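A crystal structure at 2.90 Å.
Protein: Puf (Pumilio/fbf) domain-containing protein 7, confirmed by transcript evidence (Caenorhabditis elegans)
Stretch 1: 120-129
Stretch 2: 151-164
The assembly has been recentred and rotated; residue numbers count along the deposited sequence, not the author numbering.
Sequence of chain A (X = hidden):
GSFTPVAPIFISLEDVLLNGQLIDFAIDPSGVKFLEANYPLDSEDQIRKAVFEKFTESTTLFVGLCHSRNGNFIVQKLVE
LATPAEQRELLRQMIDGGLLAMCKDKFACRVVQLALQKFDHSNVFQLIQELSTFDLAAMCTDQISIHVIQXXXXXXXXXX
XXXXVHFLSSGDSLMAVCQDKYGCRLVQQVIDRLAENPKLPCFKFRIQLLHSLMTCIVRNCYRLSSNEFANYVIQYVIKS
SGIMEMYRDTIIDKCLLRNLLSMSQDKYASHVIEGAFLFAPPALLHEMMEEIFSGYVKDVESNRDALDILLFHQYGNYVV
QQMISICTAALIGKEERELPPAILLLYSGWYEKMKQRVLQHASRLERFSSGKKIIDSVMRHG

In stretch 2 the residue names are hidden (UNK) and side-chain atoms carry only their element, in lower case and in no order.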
# COMPACT_ATOMS: atom_id res chain seq x y z
N ASP A 120 12.04 -18.52 -14.19
CA ASP A 120 11.10 -19.62 -14.36
C ASP A 120 10.71 -20.13 -13.00
O ASP A 120 11.39 -19.82 -12.02
CB ASP A 120 11.73 -20.74 -15.20
CG ASP A 120 11.89 -20.34 -16.66
OD1 ASP A 120 11.63 -19.16 -17.00
OD2 ASP A 120 12.29 -21.21 -17.47
N HIS A 121 9.62 -20.89 -12.93
CA HIS A 121 9.08 -21.30 -11.64
C HIS A 121 10.16 -21.86 -10.74
O HIS A 121 10.28 -21.48 -9.58
CB HIS A 121 7.95 -22.32 -11.79
CG HIS A 121 7.43 -22.82 -10.48
ND1 HIS A 121 7.98 -23.90 -9.82
CD2 HIS A 121 6.43 -22.37 -9.68
CE1 HIS A 121 7.34 -24.10 -8.68
NE2 HIS A 121 6.40 -23.18 -8.57
N SER A 122 10.95 -22.77 -11.30
CA SER A 122 12.01 -23.43 -10.56
C SER A 122 12.97 -22.42 -9.94
O SER A 122 13.29 -22.50 -8.76
CB SER A 122 12.76 -24.39 -11.48
OG SER A 122 12.35 -24.22 -12.83
N ASN A 123 13.42 -21.47 -10.76
CA ASN A 123 14.40 -20.47 -10.34
C ASN A 123 13.83 -19.45 -9.37
O ASN A 123 14.40 -19.22 -8.30
CB ASN A 123 14.95 -19.75 -11.56
CG ASN A 123 15.70 -20.68 -12.47
OD1 ASN A 123 16.29 -21.66 -12.01
ND2 ASN A 123 15.68 -20.40 -13.76
N VAL A 124 12.73 -18.83 -9.77
CA VAL A 124 11.97 -17.94 -8.89
C VAL A 124 11.82 -18.56 -7.51
O VAL A 124 12.00 -17.90 -6.49
CB VAL A 124 10.57 -17.69 -9.44
CG1 VAL A 124 9.74 -16.95 -8.43
CG2 VAL A 124 10.64 -16.91 -10.75
N PHE A 125 11.49 -19.84 -7.51
CA PHE A 125 11.35 -20.59 -6.28
C PHE A 125 12.56 -20.43 -5.35
O PHE A 125 12.43 -19.91 -4.25
CB PHE A 125 11.10 -22.07 -6.59
CG PHE A 125 10.70 -22.86 -5.39
CD1 PHE A 125 9.36 -22.96 -5.03
CD2 PHE A 125 11.66 -23.50 -4.62
CE1 PHE A 125 8.99 -23.69 -3.92
CE2 PHE A 125 11.29 -24.22 -3.50
CZ PHE A 125 9.96 -24.32 -3.15
N GLN A 126 13.74 -20.89 -5.80
CA GLN A 126 14.95 -20.80 -4.98
C GLN A 126 15.23 -19.35 -4.59
O GLN A 126 15.78 -19.08 -3.52
CB GLN A 126 16.17 -21.35 -5.71
CG GLN A 126 16.13 -22.84 -5.96
CD GLN A 126 15.69 -23.16 -7.37
OE1 GLN A 126 16.03 -22.45 -8.32
NE2 GLN A 126 14.92 -24.24 -7.53
N LEU A 127 14.84 -18.44 -5.47
CA LEU A 127 14.93 -17.03 -5.17
C LEU A 127 14.09 -16.71 -3.93
O LEU A 127 14.61 -16.24 -2.91
CB LEU A 127 14.45 -16.22 -6.37
CG LEU A 127 14.94 -14.78 -6.41
CD1 LEU A 127 16.43 -14.73 -6.14
CD2 LEU A 127 14.61 -14.13 -7.75
N ILE A 128 12.80 -16.99 -4.02
CA ILE A 128 11.87 -16.76 -2.92
C ILE A 128 12.19 -17.62 -1.70
O ILE A 128 12.01 -17.19 -0.55
CB ILE A 128 10.43 -17.05 -3.35
CG1 ILE A 128 10.05 -16.15 -4.53
CG2 ILE A 128 9.47 -16.83 -2.19
CD1 ILE A 128 8.62 -16.27 -4.96
N GLN A 129 12.66 -18.84 -1.95
CA GLN A 129 13.20 -19.66 -0.88
C GLN A 129 14.23 -18.84 -0.12
O GLN A 129 14.28 -18.87 1.11
CB GLN A 129 13.84 -20.92 -1.44
CG GLN A 129 12.88 -22.10 -1.57
CD GLN A 129 12.41 -22.62 -0.21
OE1 GLN A 129 11.24 -22.49 0.15
NE2 GLN A 129 13.33 -23.22 0.54
N UNK A 151 7.06 -6.41 -5.22
CA UNK A 151 7.08 -7.14 -6.49
C UNK A 151 6.62 -8.59 -6.36
O UNK A 151 5.82 -9.07 -7.18
c UNK A 151 8.58 -7.81 -8.43
n UNK A 151 8.73 -3.79 -10.87
c UNK A 151 7.81 -7.06 -9.49
n UNK A 151 7.31 -5.40 -11.70
n UNK A 151 8.39 -5.75 -9.70
c UNK A 151 8.14 -4.98 -10.76
c UNK A 151 8.48 -7.10 -7.10
N UNK A 152 7.13 -9.29 -5.36
CA UNK A 152 6.73 -10.67 -5.13
C UNK A 152 5.22 -10.78 -4.97
O UNK A 152 4.56 -11.54 -5.69
c UNK A 152 7.39 -11.23 -3.86
c UNK A 152 8.88 -11.43 -4.09
c UNK A 152 6.69 -12.52 -3.42
N UNK A 153 4.68 -10.03 -4.02
CA UNK A 153 3.25 -9.95 -3.78
C UNK A 153 2.50 -9.51 -5.03
O UNK A 153 1.61 -10.21 -5.50
c UNK A 153 1.50 -8.49 -2.70
c UNK A 153 2.95 -8.94 -2.65
c UNK A 153 3.30 -9.54 -1.29
N UNK A 154 2.87 -8.35 -5.55
CA UNK A 154 2.07 -7.68 -6.57
C UNK A 154 2.06 -8.36 -7.94
O UNK A 154 1.51 -7.81 -8.89
c UNK A 154 3.76 -5.88 -7.41
c UNK A 154 4.37 -4.51 -7.01
n UNK A 154 6.52 -3.13 -7.11
c UNK A 154 2.44 -6.18 -6.67
c UNK A 154 5.66 -4.18 -7.78
N UNK A 155 2.65 -9.54 -8.05
CA UNK A 155 2.61 -10.24 -9.34
C UNK A 155 3.11 -11.68 -9.36
O UNK A 155 3.46 -12.20 -10.42
c UNK A 155 4.82 -9.49 -10.38
c UNK A 155 3.31 -9.42 -10.42
c UNK A 155 5.43 -9.20 -11.73
n UNK A 155 5.45 -10.21 -12.61
o UNK A 155 5.88 -8.09 -12.00
N UNK A 156 3.15 -12.32 -8.21
CA UNK A 156 3.39 -13.76 -8.14
C UNK A 156 2.22 -14.47 -7.45
O UNK A 156 1.56 -13.89 -6.58
c UNK A 156 5.81 -14.98 -9.47
c UNK A 156 4.71 -14.06 -7.42
c UNK A 156 5.98 -14.05 -8.28
c UNK A 156 7.20 -14.44 -7.46
N UNK A 157 1.96 -15.72 -7.85
CA UNK A 157 0.91 -16.54 -7.23
C UNK A 157 1.08 -16.67 -5.71
O UNK A 157 2.18 -16.89 -5.21
c UNK A 157 1.07 -17.90 -7.92
c UNK A 157 2.66 -16.44 -8.93
c UNK A 157 2.43 -17.87 -8.55
N UNK A 158 -0.04 -16.55 -5.00
CA UNK A 158 -0.03 -16.43 -3.55
C UNK A 158 0.50 -17.65 -2.78
O UNK A 158 0.70 -17.58 -1.56
c UNK A 158 -2.03 -14.95 -3.91
c UNK A 158 -1.35 -15.57 -1.57
c UNK A 158 -1.43 -16.04 -3.03
N UNK A 159 0.72 -18.77 -3.46
CA UNK A 159 1.31 -19.93 -2.80
C UNK A 159 2.81 -19.75 -2.70
O UNK A 159 3.47 -20.33 -1.83
o UNK A 159 0.71 -19.80 -5.43
c UNK A 159 0.96 -21.22 -3.54
o UNK A 159 0.20 -21.92 -5.69
c UNK A 159 0.59 -20.97 -4.99
N UNK A 160 3.34 -18.93 -3.60
CA UNK A 160 4.75 -18.54 -3.57
C UNK A 160 5.06 -17.80 -2.28
O UNK A 160 6.09 -18.05 -1.64
c UNK A 160 4.89 -18.27 -6.12
c UNK A 160 6.22 -19.09 -8.39
s UNK A 160 6.26 -19.33 -6.62
c UNK A 160 5.07 -17.63 -4.75
N UNK A 161 4.17 -16.90 -1.88
CA UNK A 161 4.45 -16.04 -0.74
C UNK A 161 3.51 -16.18 0.44
O UNK A 161 3.30 -15.23 1.19
c UNK A 161 3.45 -14.18 -2.14
c UNK A 161 1.58 -13.23 -3.04
c UNK A 161 -0.13 -12.05 -1.94
c UNK A 161 0.37 -12.54 -3.11
c UNK A 161 2.27 -13.43 -1.83
c UNK A 161 3.43 -14.39 -3.48
n UNK A 161 2.31 -13.83 -4.04
c UNK A 161 4.50 -14.59 -1.18
c UNK A 161 0.53 -12.23 -0.72
c UNK A 161 1.73 -12.92 -0.65
N UNK A 162 2.95 -17.36 0.61
CA UNK A 162 2.14 -17.64 1.77
C UNK A 162 3.01 -17.51 3.02
O UNK A 162 2.54 -17.08 4.07
c UNK A 162 0.60 -19.32 2.84
o UNK A 162 0.84 -19.18 0.44
c UNK A 162 1.55 -19.05 1.68
N UNK A 163 4.29 -17.86 2.89
CA UNK A 163 5.24 -17.77 4.00
C UNK A 163 5.24 -16.37 4.58
O UNK A 163 5.51 -16.17 5.78
c UNK A 163 7.93 -15.91 0.77
c UNK A 163 7.35 -17.02 2.82
c UNK A 163 6.65 -18.13 3.55
c UNK A 163 7.30 -16.94 1.44
c UNK A 163 8.67 -15.00 2.85
c UNK A 163 8.03 -16.04 3.52
c UNK A 163 8.61 -14.94 1.48
N UNK A 164 4.95 -15.39 3.73
CA UNK A 164 4.97 -13.99 4.12
C UNK A 164 3.71 -13.60 4.89
O UNK A 164 3.77 -12.85 5.87
c UNK A 164 6.17 -9.88 4.55
c UNK A 164 4.48 -9.38 2.94
c UNK A 164 6.10 -11.21 4.22
c UNK A 164 4.40 -10.72 2.61
c UNK A 164 5.37 -8.96 3.91
c UNK A 164 5.21 -11.65 3.25
c UNK A 164 5.13 -13.10 2.90

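Position 151 has three carbons, a nitrogen, then a carbon carrying two more nitrogens, a guanidinium that stays clear of stretch 1: Arg-151. Position 152 has one carbon bearing two others, one of which just reaches Ile-128. This is Val-152, whose CG1 lies 4.5 Å from Ile-128 CD1, a compact branched side chain that suits a buried site pointing toward stretch 1. The same three-carbon fork at 153, buried but out of reach, is Val-153.

At 154, four carbons in a row end in nitrogen: Lys-154, its long chain partly exposed and clear of stretch 1, as suits an amine. Position 155 has three carbons, the third carrying one oxygen and one nitrogen, which makes it Gln-155. Its amide oxygen suits the guanidinium four residues earlier: Arg-151 NH1 donates to Gln-155 OE1 at 3.1 Å.

Position 156 has four carbons forked at the second, and one tip touches both Val-124 and Ile-128. It is Leu-156; its CD1 is 3.7 Å from Val-124 CG1 and 3.4 Å from Ile-128 CD1, a reach that carries one methyl to two residues a helical turn apart. Position 157, three carbons closed onto the backbone nitrogen, is Pro-157, whose ring restrains phi in an exposed loop. Position 158, again a three-carbon fork, is the buried Val-158.

Position 159 has two carbons, the second with two oxygens: Asp-159, exposed, its OD1 accepting a weak bond from the next backbone nitrogen. At 160 an unbranched chain of two carbons, sulfur and carbon extends to His-121 and Val-124: Met-160, long enough to follow the helix. Its CE lies 3.5 Å from His-121 CD2 and 4.1 Å from Val-124 CG1, while its CB is 3.8 Å from Ile-128 CD1.

Position 161 has one carbon, then fused five- and six-membered rings of eight carbons and one nitrogen: Trp-161. Its end leads away from stretch 1, and NE1 donates to Leu-156 O at 2.6 Å, tying down the loop. Position 162, one carbon carrying an oxygen and a carbon, is Thr-162; OG1 donates to Val-158 O at 2.6 Å. A six-carbon ring on one carbon at 163 meets Ile-128: Phe-163, a flat apolar ring against a methyl, CE2 3.5 Å from Ile-128 CG2. The same ring at 164 is Phe-164, its apolar bulk suiting a buried site.

No hydrogen bond crosses between the stretches. Ile-128 is the hub, meeting Val-152, Leu-156, Met-160 and Phe-163, while Val-124 and His-121 extend the contact along the helix. Apolar packing dominates, with an oblique sulfur-aromatic approach of Met-160 to His-121.

Stretch 2, residues 151-164: RVVKQLPVDMWTFF
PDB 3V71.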